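Local coordinates for PROTEIN (hypothetical protein EF0366) (Enterococcus faecalis, PDB 1VPY) that is of unknown function, a DUF72-family protein folded as a TIM alpha/beta barrel and crystallised with bound zinc ions, at residues 59-64 and 105-110; 72-77 and 113-118; 207-212 and 223-228; 227-232 and 253-258. All coordinates share one frame; numbering follows the deposited sequence.

All four contacts belong to the TIM barrel of this DUF72 protein. Contact 2 pairs neighbouring barrel strands 72-76 and 114-120, while contact 1 packs helices 57-65 and 106-109, each directly preceding one of those strands; their segments alternate along the chain, they touch, and their centres are about 11 Å apart. Later come contacts 3 and 4, centres about 10 Å apart, which share Tyr227 and His228 and tie the long loop after strand 201-205 to itself and to residues at and just past the end of strand 250-255. Contacts 1 and 3 lie on opposite sides of the chain's centre, about 32 Å apart between centres. The four contacts thus cover outer helices, barrel wall and C-terminal rim loops.

Contact 1. Residues 59-64 and 105-110; sequences RVAEWV and MAPLIE
Val60 holds CG1 anti to its backbone N (chi1 -173°), and Val64, one turn further along, holds CG1 in the same way (chi1 165°), which leaves CG2 of Val64 beside the backbone N and against the facing helix. This is helix-to-helix packing on the outside of a TIM barrel: helices 57-65 and 106-109 precede the adjacent strands 72-76 and 114-120. The two methyls of Val60 divide the work. CG1 meets CB of Leu108 at 3.8 Å, whereas CG2 meets the CE methyl of selenomethionine Met105 at 4.0 Å, the Met105 chain bending at chi2 and chi3 to bring that end back toward the valine. Pro107, in the first turn of its helix, lays the CB side of its ring on Ala61, CB to CA 3.8 Å. Alanine suits this place because its single methyl lets the ring come close to the backbone. No hydrogen bond joins the segments, as expected of such apolar surfaces; beta-branched Val60 offers two methyls close to the backbone, one for each neighbour. Leu108 and Met105 reach inward to Met75, linking the helix pair to the barrel wall. At the far end, CG2 of Val64 rests 3.7 Å from CA of Leu108.

Contact 2. Residues 72-77 and 113-118; sequences RFVMKV and KLFAFL
Adjacent parallel strands of the barrel wall, 72-76 and 114-120, meet here, joined by a right-handed beta-alpha-beta crossover through helices 94-104 and 106-109. Phe73 N donates to Lys113 O at 2.9 Å, and Phe73 O then receives Phe115 N at 2.7 Å and, weakly, Ala116 N at 3.5 Å. This doubly approached carbonyl marks a beta bulge: the register runs Phe73 with Leu114 but Val74 with Ala116. Beyond it the regular parallel pattern resumes with Met75, whose N donates to Ala116 O and whose O receives Leu118 N at 2.8 Å; Val77 N on Leu118 O continues it.

Phe73, selenomethionine Met75, Leu114 and Phe117 face the outer helices, where large apolar groups suit the layer between sheet and helix. CB of Met75 lies 3.7 Å from CD1 of Phe117, and CD1 of Leu114 sits over the centre of one face of that ring; Leu108 and Ile109 continue the layer. On the inner face Val74, Ala116 and Leu118 meet the barrel interior. The bulge residue Phe115 has CG anti to its backbone N (chi1 -172°), its ring running beside Val74 with CD2 3.7 Å from CG2; both residues touch Leu202 of strand 201-205. Lys76, its chain extended, lies side by side with Leu118; its NZ bonds Gln120 OE1, and it makes a cation-pi contact with Tyr51. An outer apolar layer against helices and an inner face turned to strands across the interior are the signature of the TIM barrel.

Contact 3. Residues 207-212 and 223-228; sequences GRNAAG and KRTLYH. With ZN (zinc ion), chain B.
Asn209 and Leu226 are joined by a hydrogen bond: ND2 donates to the Leu226 carbonyl O at 2.8 Å with an N-H...O angle of 160°, the acceptor lying near the amide plane. CG stands anti to the backbone N (chi1 -167°), on the side of residues 223-228. Asparagine suits the place because its other end also works, OD1 taking a weak bond from Ala211 N. A second link runs the opposite way, Thr225 OG1 to Ala211 O at 3.2 Å, with the hydroxyl above the carbonyl plane. The methyl CG2 of the same threonine packs on CG of Asn209 at 3.6 Å, so one small side chain serves both polar and apolar partners.

Further along, the Tyr227 ring has Arg208 N and CB over one face. CB makes a CH-pi contact 4.0 Å from the ring centroid, while N sits nearer the rim. Gly207 brings CA to 3.6 Å from Tyr227 CD2; a CB here would run into that of the tyrosine, so glycine lets the backbone pass. The polar ends go to other partners: Arg208 forms a salt bridge with Asp180, and Tyr227 OH bonds Glu233. Such a long loop folded back on itself after strand 201-205 belongs to the C-terminal rim of the TIM barrel, the end where enzymes of this fold usually carry their active sites.

Contact 4. Residues 227-232 and 253-258; sequences YHYNTQ and VIFNNN. With ZN (zinc ion), chain B.
Asn257 reaches Tyr227 and Tyr229 from the TIM barrel's C-terminal rim, just past strand 250-255, and its side chain pins the loop that leads into helix 231-245. Its CB starts 3.5 Å from Tyr227 O. CG then takes the crowded position between backbone N and carbonyl carbon (chi1 54°), where it comes to 4.0 Å from CE2 of Tyr229. At the tip the branches part: OD1 lies at the edge of the Phe255 ring, in its plane, while ND2 donates to Tyr227 O at 2.8 Å, almost straight at 172° and nearly in the amide plane. ND2 also has a weak bond to Asn266 OD1. Asparagine fits here because this short amide can bond the carbonyl while passing obliquely beside the Tyr229 ring, the two planes 55° apart. Tyr229 in turn puts CD2 4.3 Å from CE2 of Phe255, at the edge of the phenylalanine ring, and its hydroxyl is fixed by bonds to Asp180 and the backbone N of Gly207. Between the two tyrosines, the CB of His228 leaves the backbone away from residues 253-258; Asp262 holds its ND1, and NE2 binds a zinc ion at 2.3 Å.

Contact 1. Residues 59-64 and 105-110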
loop_
_atom_site.group_PDB
_atom_site.type_symbol
_atom_site.label_atom_id
_atom_site.label_comp_id
_atom_site.label_asym_id
_atom_site.label_seq_id
_atom_site.Cartn_x
_atom_site.Cartn_y
_atom_site.Cartn_z
ATOM N N ARG A 59 -21.276 1.603 -3.586
ATOM C CA ARG A 59 -20.666 1.549 -2.259
ATOM C C ARG A 59 -19.410 2.414 -2.240
ATOM O O ARG A 59 -19.229 3.239 -1.339
ATOM C CB ARG A 59 -20.339 0.112 -1.836
ATOM C CG ARG A 59 -19.879 0.005 -0.380
ATOM C CD ARG A 59 -19.661 -1.424 0.057
ATOM N NE ARG A 59 -20.851 -2.240 -0.150
ATOM C CZ ARG A 59 -20.834 -3.559 -0.331
ATOM N NH1 ARG A 59 -19.679 -4.222 -0.336
ATOM N NH2 ARG A 59 -21.975 -4.215 -0.517
ATOM N N VAL A 60 -18.558 2.224 -3.246
ATOM C CA VAL A 60 -17.383 3.066 -3.461
ATOM C C VAL A 60 -17.783 4.545 -3.549
ATOM O O VAL A 60 -17.100 5.406 -2.997
ATOM C CB VAL A 60 -16.594 2.626 -4.722
ATOM C CG1 VAL A 60 -15.285 3.398 -4.847
ATOM C CG2 VAL A 60 -16.316 1.128 -4.681
ATOM N N ALA A 61 -18.901 4.821 -4.222
ATOM C CA ALA A 61 -19.448 6.174 -4.340
ATOM C C ALA A 61 -19.722 6.817 -2.981
ATOM O O ALA A 61 -19.391 7.989 -2.772
ATOM C CB ALA A 61 -20.709 6.173 -5.198
ATOM N N GLU A 62 -20.315 6.050 -2.062
ATOM C CA GLU A 62 -20.618 6.549 -0.715
ATOM C C GLU A 62 -19.360 6.758 0.110
ATOM O O GLU A 62 -19.265 7.752 0.841
ATOM C CB GLU A 62 -21.594 5.636 0.029
ATOM C CG GLU A 62 -23.061 5.853 -0.358
ATOM C CD GLU A 62 -23.630 7.195 0.103
ATOM O OE1 GLU A 62 -23.158 7.735 1.131
ATOM O OE2 GLU A 62 -24.560 7.704 -0.561
ATOM N N TRP A 63 -18.402 5.831 -0.013
ATOM C CA TRP A 63 -17.106 5.969 0.648
ATOM C C TRP A 63 -16.495 7.306 0.275
ATOM O O TRP A 63 -16.013 8.036 1.144
ATOM C CB TRP A 63 -16.124 4.843 0.270
ATOM C CG TRP A 63 -16.531 3.455 0.701
ATOM C CD1 TRP A 63 -17.437 3.120 1.671
ATOM C CD2 TRP A 63 -16.022 2.216 0.187
ATOM N NE1 TRP A 63 -17.540 1.751 1.776
ATOM C CE2 TRP A 63 -16.680 1.173 0.878
ATOM C CE3 TRP A 63 -15.082 1.889 -0.798
ATOM C CZ2 TRP A 63 -16.421 -0.181 0.620
ATOM C CZ3 TRP A 63 -14.835 0.553 -1.061
ATOM C CH2 TRP A 63 -15.503 -0.470 -0.351
ATOM N N VAL A 64 -16.530 7.614 -1.021
ATOM C CA VAL A 64 -16.014 8.872 -1.549
ATOM C C VAL A 64 -16.718 10.073 -0.912
ATOM O O VAL A 64 -16.052 10.979 -0.407
ATOM C CB VAL A 64 -16.096 8.910 -3.095
ATOM C CG1 VAL A 64 -15.903 10.321 -3.629
ATOM C CG2 VAL A 64 -15.056 7.975 -3.691
HETATM N N MSE A 105 -14.493 0.812 -9.214
HETATM C CA MSE A 105 -13.600 1.839 -8.674
HETATM C C MSE A 105 -13.748 3.199 -9.334
HETATM O O MSE A 105 -13.068 4.152 -8.940
HETATM C CB MSE A 105 -12.141 1.384 -8.749
HETATM C CG MSE A 105 -11.812 0.275 -7.772
HETATM SE SE MSE A 105 -12.144 0.808 -5.915
HETATM C CE MSE A 105 -12.910 -0.909 -5.215
ATOM N N ALA A 106 -14.634 3.285 -10.324
ATOM C CA ALA A 106 -14.855 4.520 -11.080
ATOM C C ALA A 106 -15.071 5.761 -10.204
ATOM O O ALA A 106 -14.395 6.767 -10.417
ATOM C CB ALA A 106 -15.995 4.358 -12.100
ATOM N N PRO A 107 -15.990 5.700 -9.211
ATOM C CA PRO A 107 -16.262 6.938 -8.480
ATOM C C PRO A 107 -15.069 7.426 -7.654
ATOM O O PRO A 107 -14.976 8.616 -7.377
ATOM C CB PRO A 107 -17.434 6.557 -7.563
ATOM C CG PRO A 107 -17.991 5.309 -8.136
ATOM C CD PRO A 107 -16.813 4.596 -8.693
ATOM N N LEU A 108 -14.173 6.517 -7.270
ATOM C CA LEU A 108 -12.942 6.897 -6.581
ATOM C C LEU A 108 -11.916 7.485 -7.558
ATOM O O LEU A 108 -11.293 8.508 -7.274
ATOM C CB LEU A 108 -12.358 5.703 -5.808
ATOM C CG LEU A 108 -10.954 5.824 -5.203
ATOM C CD1 LEU A 108 -10.916 6.823 -4.059
ATOM C CD2 LEU A 108 -10.474 4.468 -4.739
ATOM N N ILE A 109 -11.751 6.826 -8.701
ATOM C CA ILE A 109 -10.814 7.253 -9.739
ATOM C C ILE A 109 -11.151 8.663 -10.246
ATOM O O ILE A 109 -10.272 9.521 -10.361
ATOM C CB ILE A 109 -10.802 6.231 -10.904
ATOM C CG1 ILE A 109 -10.057 4.962 -10.484
ATOM C CG2 ILE A 109 -10.190 6.831 -12.176
ATOM C CD1 ILE A 109 -10.367 3.753 -11.356
ATOM N N GLU A 110 -12.432 8.897 -10.523
ATOM C CA GLU A 110 -12.913 10.193 -10.988
ATOM C C GLU A 110 -12.924 11.258 -9.888
ATOM O O GLU A 110 -13.073 12.449 -10.174
ATOM C CB GLU A 110 -14.320 10.051 -11.580
ATOM C CG GLU A 110 -14.403 9.151 -12.802
ATOM C CD GLU A 110 -15.819 8.662 -13.078
ATOM O OE1 GLU A 110 -16.718 8.880 -12.232
ATOM O OE2 GLU A 110 -16.036 8.047 -14.146
#

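Contact 2. Residues 72-77 and 113-118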
loop_
_atom_site.group_PDB
_atom_site.type_symbol
_atom_site.label_atom_id
_atom_site.label_comp_id
_atom_site.label_asym_id
_atom_site.label_seq_id
_atom_site.Cartn_x
_atom_site.Cartn_y
_atom_site.Cartn_z
ATOM N N ARG A 72 -7.316 10.867 1.416
ATOM C CA ARG A 72 -6.847 9.926 0.403
ATOM C C ARG A 72 -7.086 8.476 0.779
ATOM O O ARG A 72 -7.087 8.121 1.958
ATOM C CB ARG A 72 -5.378 10.169 0.050
ATOM C CG ARG A 72 -5.105 11.565 -0.518
ATOM C CD ARG A 72 -5.712 11.788 -1.902
ATOM N NE ARG A 72 -5.468 13.155 -2.354
ATOM C CZ ARG A 72 -6.391 14.112 -2.410
ATOM N NH1 ARG A 72 -7.648 13.866 -2.065
ATOM N NH2 ARG A 72 -6.056 15.321 -2.824
ATOM N N PHE A 73 -7.291 7.653 -0.248
ATOM C CA PHE A 73 -7.531 6.229 -0.088
ATOM C C PHE A 73 -6.410 5.452 -0.734
ATOM O O PHE A 73 -6.035 5.729 -1.873
ATOM C CB PHE A 73 -8.817 5.817 -0.803
ATOM C CG PHE A 73 -10.075 6.340 -0.182
ATOM C CD1 PHE A 73 -10.556 7.604 -0.511
ATOM C CD2 PHE A 73 -10.809 5.551 0.697
ATOM C CE1 PHE A 73 -11.736 8.081 0.043
ATOM C CE2 PHE A 73 -11.989 6.013 1.251
ATOM C CZ PHE A 73 -12.454 7.285 0.927
ATOM N N VAL A 74 -5.880 4.474 -0.012
ATOM C CA VAL A 74 -5.061 3.448 -0.625
ATOM C C VAL A 74 -5.981 2.250 -0.767
ATOM O O VAL A 74 -6.410 1.655 0.226
ATOM C CB VAL A 74 -3.827 3.078 0.214
ATOM C CG1 VAL A 74 -3.110 1.874 -0.400
ATOM C CG2 VAL A 74 -2.878 4.269 0.325
HETATM N N MSE A 75 -6.297 1.919 -2.011
HETATM C CA MSE A 75 -7.230 0.864 -2.301
HETATM C C MSE A 75 -6.483 -0.414 -2.658
HETATM O O MSE A 75 -5.799 -0.474 -3.672
HETATM C CB MSE A 75 -8.137 1.303 -3.450
HETATM C CG MSE A 75 -9.386 0.466 -3.606
HETATM SE SE MSE A 75 -10.520 0.502 -1.990
HETATM C CE MSE A 75 -10.568 2.532 -1.655
ATOM N N LYS A 76 -6.601 -1.433 -1.816
ATOM C CA LYS A 76 -5.978 -2.712 -2.115
ATOM C C LYS A 76 -6.781 -3.429 -3.201
ATOM O O LYS A 76 -7.987 -3.615 -3.060
ATOM C CB LYS A 76 -5.868 -3.566 -0.856
ATOM C CG LYS A 76 -4.898 -4.733 -1.003
ATOM C CD LYS A 76 -4.594 -5.390 0.326
ATOM C CE LYS A 76 -3.579 -6.499 0.113
ATOM N NZ LYS A 76 -3.501 -7.419 1.261
ATOM N N VAL A 77 -6.115 -3.811 -4.287
ATOM C CA VAL A 77 -6.772 -4.484 -5.420
ATOM C C VAL A 77 -7.280 -5.891 -5.081
ATOM O O VAL A 77 -6.802 -6.529 -4.132
ATOM C CB VAL A 77 -5.848 -4.559 -6.675
ATOM C CG1 VAL A 77 -5.357 -3.175 -7.064
ATOM C CG2 VAL A 77 -4.680 -5.495 -6.438
ATOM N N LYS A 113 -9.500 11.334 -5.082
ATOM C CA LYS A 113 -9.208 10.958 -3.693
ATOM C C LYS A 113 -8.412 9.656 -3.620
ATOM O O LYS A 113 -8.186 9.106 -2.541
ATOM C CB LYS A 113 -10.493 10.844 -2.875
ATOM C CG LYS A 113 -11.341 12.103 -2.897
ATOM C CD LYS A 113 -12.384 12.104 -1.805
ATOM C CE LYS A 113 -13.154 13.414 -1.796
ATOM N NZ LYS A 113 -14.335 13.354 -0.899
ATOM N N LEU A 114 -7.983 9.158 -4.773
ATOM C CA LEU A 114 -7.173 7.948 -4.808
ATOM C C LEU A 114 -5.713 8.300 -4.566
ATOM O O LEU A 114 -5.115 9.057 -5.326
ATOM C CB LEU A 114 -7.335 7.231 -6.148
ATOM C CG LEU A 114 -6.414 6.060 -6.488
ATOM C CD1 LEU A 114 -6.681 4.853 -5.596
ATOM C CD2 LEU A 114 -6.576 5.694 -7.952
ATOM N N PHE A 115 -5.145 7.764 -3.490
ATOM C CA PHE A 115 -3.711 7.851 -3.303
ATOM C C PHE A 115 -3.008 6.840 -4.235
ATOM O O PHE A 115 -2.154 7.220 -5.039
ATOM C CB PHE A 115 -3.329 7.654 -1.837
ATOM C CG PHE A 115 -1.885 7.917 -1.553
ATOM C CD1 PHE A 115 -1.423 9.210 -1.382
ATOM C CD2 PHE A 115 -0.980 6.868 -1.460
ATOM C CE1 PHE A 115 -0.080 9.461 -1.118
ATOM C CE2 PHE A 115 0.367 7.110 -1.195
ATOM C CZ PHE A 115 0.810 8.418 -1.026
ATOM N N ALA A 116 -3.392 5.570 -4.150
ATOM C CA ALA A 116 -2.867 4.547 -5.051
ATOM C C ALA A 116 -3.658 3.251 -4.930
ATOM O O ALA A 116 -4.275 3.002 -3.892
ATOM C CB ALA A 116 -1.391 4.292 -4.767
ATOM N N PHE A 117 -3.666 2.447 -5.992
ATOM C CA PHE A 117 -4.077 1.048 -5.868
ATOM C C PHE A 117 -2.899 0.240 -5.350
ATOM O O PHE A 117 -1.807 0.302 -5.925
ATOM C CB PHE A 117 -4.555 0.472 -7.204
ATOM C CG PHE A 117 -5.871 1.019 -7.656
ATOM C CD1 PHE A 117 -7.025 0.791 -6.916
ATOM C CD2 PHE A 117 -5.960 1.764 -8.821
ATOM C CE1 PHE A 117 -8.248 1.305 -7.327
ATOM C CE2 PHE A 117 -7.179 2.286 -9.243
ATOM C CZ PHE A 117 -8.324 2.059 -8.497
ATOM N N LEU A 118 -3.100 -0.492 -4.259
ATOM C CA LEU A 118 -2.035 -1.341 -3.731
ATOM C C LEU A 118 -2.165 -2.736 -4.301
ATOM O O LEU A 118 -3.158 -3.415 -4.083
ATOM C CB LEU A 118 -2.006 -1.365 -2.193
ATOM C CG LEU A 118 -1.169 -2.468 -1.526
ATOM C CD1 LEU A 118 0.342 -2.316 -1.751
ATOM C CD2 LEU A 118 -1.490 -2.548 -0.051
#

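Contact 3. Residues 207-212 and 223-228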
loop_
_atom_site.group_PDB
_atom_site.type_symbol
_atom_site.label_atom_id
_atom_site.label_comp_id
_atom_site.label_asym_id
_atom_site.label_seq_id
_atom_site.Cartn_x
_atom_site.Cartn_y
_atom_site.Cartn_z
ATOM N N GLY A 207 4.848 -4.390 11.390
ATOM C CA GLY A 207 5.364 -4.863 12.669
ATOM C C GLY A 207 6.413 -5.940 12.468
ATOM O O GLY A 207 6.626 -6.408 11.353
ATOM N N ARG A 208 7.060 -6.358 13.547
ATOM C CA ARG A 208 8.227 -7.222 13.415
ATOM C C ARG A 208 8.059 -8.618 14.023
ATOM O O ARG A 208 9.048 -9.331 14.238
ATOM C CB ARG A 208 9.465 -6.514 13.966
ATOM C CG ARG A 208 10.012 -5.489 13.006
ATOM C CD ARG A 208 10.858 -4.461 13.702
ATOM N NE ARG A 208 11.066 -3.301 12.837
ATOM C CZ ARG A 208 11.900 -2.303 13.108
ATOM N NH1 ARG A 208 12.621 -2.306 14.224
ATOM N NH2 ARG A 208 12.018 -1.296 12.257
ATOM N N ASN A 209 6.807 -9.001 14.268
ATOM C CA ASN A 209 6.472 -10.306 14.826
ATOM C C ASN A 209 6.402 -11.376 13.725
ATOM O O ASN A 209 5.479 -11.390 12.906
ATOM C CB ASN A 209 5.158 -10.207 15.614
ATOM C CG ASN A 209 4.890 -11.423 16.492
ATOM O OD1 ASN A 209 5.548 -12.457 16.377
ATOM N ND2 ASN A 209 3.909 -11.298 17.375
ATOM N N ALA A 210 7.392 -12.266 13.724
ATOM C CA ALA A 210 7.563 -13.294 12.688
ATOM C C ALA A 210 6.441 -14.344 12.605
ATOM O O ALA A 210 6.250 -14.960 11.557
ATOM C CB ALA A 210 8.923 -13.981 12.850
ATOM N N ALA A 211 5.707 -14.539 13.701
ATOM C CA ALA A 211 4.694 -15.600 13.801
ATOM C C ALA A 211 3.694 -15.626 12.638
ATOM O O ALA A 211 2.948 -14.663 12.421
ATOM C CB ALA A 211 3.963 -15.506 15.124
ATOM N N GLY A 212 3.704 -16.735 11.898
ATOM C CA GLY A 212 2.794 -16.955 10.768
ATOM C C GLY A 212 2.979 -16.016 9.586
ATOM O O GLY A 212 1.998 -15.601 8.965
ATOM N N LYS A 223 -3.642 -12.558 11.441
ATOM C CA LYS A 223 -4.404 -11.408 11.936
ATOM C C LYS A 223 -4.344 -11.350 13.476
ATOM O O LYS A 223 -4.485 -10.274 14.072
ATOM C CB LYS A 223 -5.854 -11.464 11.438
ATOM N N ARG A 224 -4.126 -12.515 14.101
ATOM C CA ARG A 224 -3.958 -12.632 15.554
ATOM C C ARG A 224 -2.472 -12.624 15.980
ATOM O O ARG A 224 -2.081 -13.315 16.925
ATOM C CB ARG A 224 -4.673 -13.892 16.066
ATOM N N THR A 225 -1.662 -11.828 15.279
ATOM C CA THR A 225 -0.213 -11.730 15.508
ATOM C C THR A 225 0.143 -10.273 15.824
ATOM O O THR A 225 0.091 -9.409 14.952
ATOM C CB THR A 225 0.591 -12.249 14.271
ATOM O OG1 THR A 225 0.546 -13.682 14.225
ATOM C CG2 THR A 225 2.040 -11.807 14.318
ATOM N N LEU A 226 0.502 -10.003 17.075
ATOM C CA LEU A 226 0.574 -8.619 17.554
ATOM C C LEU A 226 1.982 -8.050 17.555
ATOM O O LEU A 226 2.935 -8.729 17.944
ATOM C CB LEU A 226 -0.027 -8.495 18.959
ATOM C CG LEU A 226 -1.476 -8.918 19.191
ATOM C CD1 LEU A 226 -1.730 -9.005 20.680
ATOM C CD2 LEU A 226 -2.459 -7.950 18.536
ATOM N N TYR A 227 2.098 -6.805 17.098
ATOM C CA TYR A 227 3.311 -6.027 17.294
ATOM C C TYR A 227 3.011 -4.559 17.539
ATOM O O TYR A 227 2.414 -3.898 16.700
ATOM C CB TYR A 227 4.288 -6.167 16.123
ATOM C CG TYR A 227 5.685 -5.733 16.514
ATOM C CD1 TYR A 227 6.494 -6.559 17.291
ATOM C CD2 TYR A 227 6.187 -4.488 16.137
ATOM C CE1 TYR A 227 7.772 -6.162 17.667
ATOM C CE2 TYR A 227 7.465 -4.079 16.506
ATOM C CZ TYR A 227 8.248 -4.922 17.274
ATOM O OH TYR A 227 9.509 -4.541 17.657
ATOM N N HIS A 228 3.433 -4.067 18.699
ATOM C CA HIS A 228 3.319 -2.658 19.059
ATOM C C HIS A 228 4.716 -2.045 18.975
ATOM O O HIS A 228 5.589 -2.374 19.772
ATOM C CB HIS A 228 2.727 -2.522 20.474
ATOM C CG HIS A 228 2.618 -1.110 20.975
ATOM N ND1 HIS A 228 1.416 -0.437 21.049
ATOM C CD2 HIS A 228 3.554 -0.259 21.462
ATOM C CE1 HIS A 228 1.620 0.774 21.541
ATOM N NE2 HIS A 228 2.908 0.908 21.800
HETATM ZN ZN ZN B . 3.898 2.817 22.688
#

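Contact 4. Residues 227-232 and 253-258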
loop_
_atom_site.group_PDB
_atom_site.type_symbol
_atom_site.label_atom_id
_atom_site.label_comp_id
_atom_site.label_asym_id
_atom_site.label_seq_id
_atom_site.Cartn_x
_atom_site.Cartn_y
_atom_site.Cartn_z
ATOM N N TYR A 227 2.098 -6.805 17.098
ATOM C CA TYR A 227 3.311 -6.027 17.294
ATOM C C TYR A 227 3.011 -4.559 17.539
ATOM O O TYR A 227 2.414 -3.898 16.700
ATOM C CB TYR A 227 4.288 -6.167 16.123
ATOM C CG TYR A 227 5.685 -5.733 16.514
ATOM C CD1 TYR A 227 6.494 -6.559 17.291
ATOM C CD2 TYR A 227 6.187 -4.488 16.137
ATOM C CE1 TYR A 227 7.772 -6.162 17.667
ATOM C CE2 TYR A 227 7.465 -4.079 16.506
ATOM C CZ TYR A 227 8.248 -4.922 17.274
ATOM O OH TYR A 227 9.509 -4.541 17.657
ATOM N N HIS A 228 3.433 -4.067 18.699
ATOM C CA HIS A 228 3.319 -2.658 19.059
ATOM C C HIS A 228 4.716 -2.045 18.975
ATOM O O HIS A 228 5.589 -2.374 19.772
ATOM C CB HIS A 228 2.727 -2.522 20.474
ATOM C CG HIS A 228 2.618 -1.110 20.975
ATOM N ND1 HIS A 228 1.416 -0.437 21.049
ATOM C CD2 HIS A 228 3.554 -0.259 21.462
ATOM C CE1 HIS A 228 1.620 0.774 21.541
ATOM N NE2 HIS A 228 2.908 0.908 21.800
ATOM N N TYR A 229 4.924 -1.175 17.989
ATOM C CA TYR A 229 6.195 -0.473 17.814
ATOM C C TYR A 229 6.514 0.400 19.011
ATOM O O TYR A 229 5.629 1.055 19.564
ATOM C CB TYR A 229 6.150 0.414 16.574
ATOM C CG TYR A 229 6.261 -0.300 15.247
ATOM C CD1 TYR A 229 7.464 -0.851 14.835
ATOM C CD2 TYR A 229 5.167 -0.383 14.385
ATOM C CE1 TYR A 229 7.576 -1.491 13.609
ATOM C CE2 TYR A 229 5.267 -1.024 13.152
ATOM C CZ TYR A 229 6.478 -1.572 12.769
ATOM O OH TYR A 229 6.599 -2.201 11.544
ATOM N N ASN A 230 7.782 0.410 19.405
ATOM C CA ASN A 230 8.215 1.179 20.572
ATOM C C ASN A 230 8.723 2.552 20.167
ATOM O O ASN A 230 8.761 2.875 18.980
ATOM C CB ASN A 230 9.270 0.418 21.398
ATOM C CG ASN A 230 10.542 0.109 20.611
ATOM O OD1 ASN A 230 10.986 0.893 19.772
ATOM N ND2 ASN A 230 11.139 -1.040 20.895
ATOM N N THR A 231 9.123 3.343 21.157
ATOM C CA THR A 231 9.559 4.718 20.939
ATOM C C THR A 231 10.782 4.788 20.015
ATOM O O THR A 231 10.831 5.630 19.113
ATOM C CB THR A 231 9.808 5.433 22.288
ATOM O OG1 THR A 231 8.696 5.187 23.153
ATOM C CG2 THR A 231 9.948 6.943 22.103
ATOM N N GLN A 232 11.745 3.889 20.220
ATOM C CA GLN A 232 12.937 3.832 19.374
ATOM C C GLN A 232 12.622 3.423 17.936
ATOM O O GLN A 232 13.191 3.973 16.991
ATOM C CB GLN A 232 14.007 2.913 19.976
ATOM C CG GLN A 232 15.355 2.952 19.248
ATOM C CD GLN A 232 16.034 4.313 19.320
ATOM O OE1 GLN A 232 16.068 5.062 18.341
ATOM N NE2 GLN A 232 16.572 4.639 20.487
ATOM N N VAL A 253 1.943 6.846 4.648
ATOM C CA VAL A 253 2.369 5.901 5.664
ATOM C C VAL A 253 1.177 5.117 6.216
ATOM O O VAL A 253 0.232 5.699 6.764
ATOM C CB VAL A 253 3.135 6.599 6.808
ATOM C CG1 VAL A 253 3.573 5.587 7.849
ATOM C CG2 VAL A 253 4.349 7.367 6.263
ATOM N N ILE A 254 1.237 3.796 6.052
ATOM C CA ILE A 254 0.193 2.913 6.552
ATOM C C ILE A 254 0.737 2.009 7.652
ATOM O O ILE A 254 1.645 1.198 7.422
ATOM C CB ILE A 254 -0.432 2.056 5.414
ATOM C CG1 ILE A 254 -1.156 2.942 4.382
ATOM C CG2 ILE A 254 -1.345 0.972 5.972
ATOM C CD1 ILE A 254 -2.154 3.943 4.941
ATOM N N PHE A 255 0.184 2.168 8.851
ATOM C CA PHE A 255 0.454 1.238 9.934
ATOM C C PHE A 255 -0.509 0.063 9.804
ATOM O O PHE A 255 -1.726 0.222 9.927
ATOM C CB PHE A 255 0.311 1.927 11.294
ATOM C CG PHE A 255 1.443 2.862 11.629
ATOM C CD1 PHE A 255 1.437 4.179 11.171
ATOM C CD2 PHE A 255 2.517 2.424 12.396
ATOM C CE1 PHE A 255 2.500 5.047 11.476
ATOM C CE2 PHE A 255 3.572 3.279 12.717
ATOM C CZ PHE A 255 3.569 4.590 12.255
ATOM N N ASN A 256 0.044 -1.113 9.522
ATOM C CA ASN A 256 -0.753 -2.307 9.292
ATOM C C ASN A 256 -0.400 -3.394 10.317
ATOM O O ASN A 256 -0.737 -4.569 10.161
ATOM C CB ASN A 256 -0.538 -2.780 7.848
ATOM C CG ASN A 256 -1.409 -3.965 7.474
ATOM O OD1 ASN A 256 -2.594 -4.022 7.812
ATOM N ND2 ASN A 256 -0.823 -4.919 6.768
ATOM N N ASN A 257 0.290 -2.987 11.378
ATOM C CA ASN A 257 0.645 -3.906 12.451
ATOM C C ASN A 257 -0.592 -4.187 13.281
ATOM O O ASN A 257 -1.522 -3.374 13.311
ATOM C CB ASN A 257 1.778 -3.335 13.311
ATOM C CG ASN A 257 1.473 -1.946 13.835
ATOM O OD1 ASN A 257 1.051 -1.059 13.087
ATOM N ND2 ASN A 257 1.685 -1.749 15.127
ATOM N N ASN A 258 -0.606 -5.327 13.963
ATOM C CA ASN A 258 -1.856 -5.832 14.500
ATOM C C ASN A 258 -2.378 -5.266 15.805
ATOM O O ASN A 258 -1.627 -4.830 16.683
ATOM C CB ASN A 258 -1.913 -7.357 14.486
ATOM C CG ASN A 258 -2.373 -7.893 13.158
ATOM O OD1 ASN A 258 -2.924 -7.160 12.335
ATOM N ND2 ASN A 258 -2.150 -9.180 12.934
HETATM ZN ZN ZN B . 3.898 2.817 22.688
#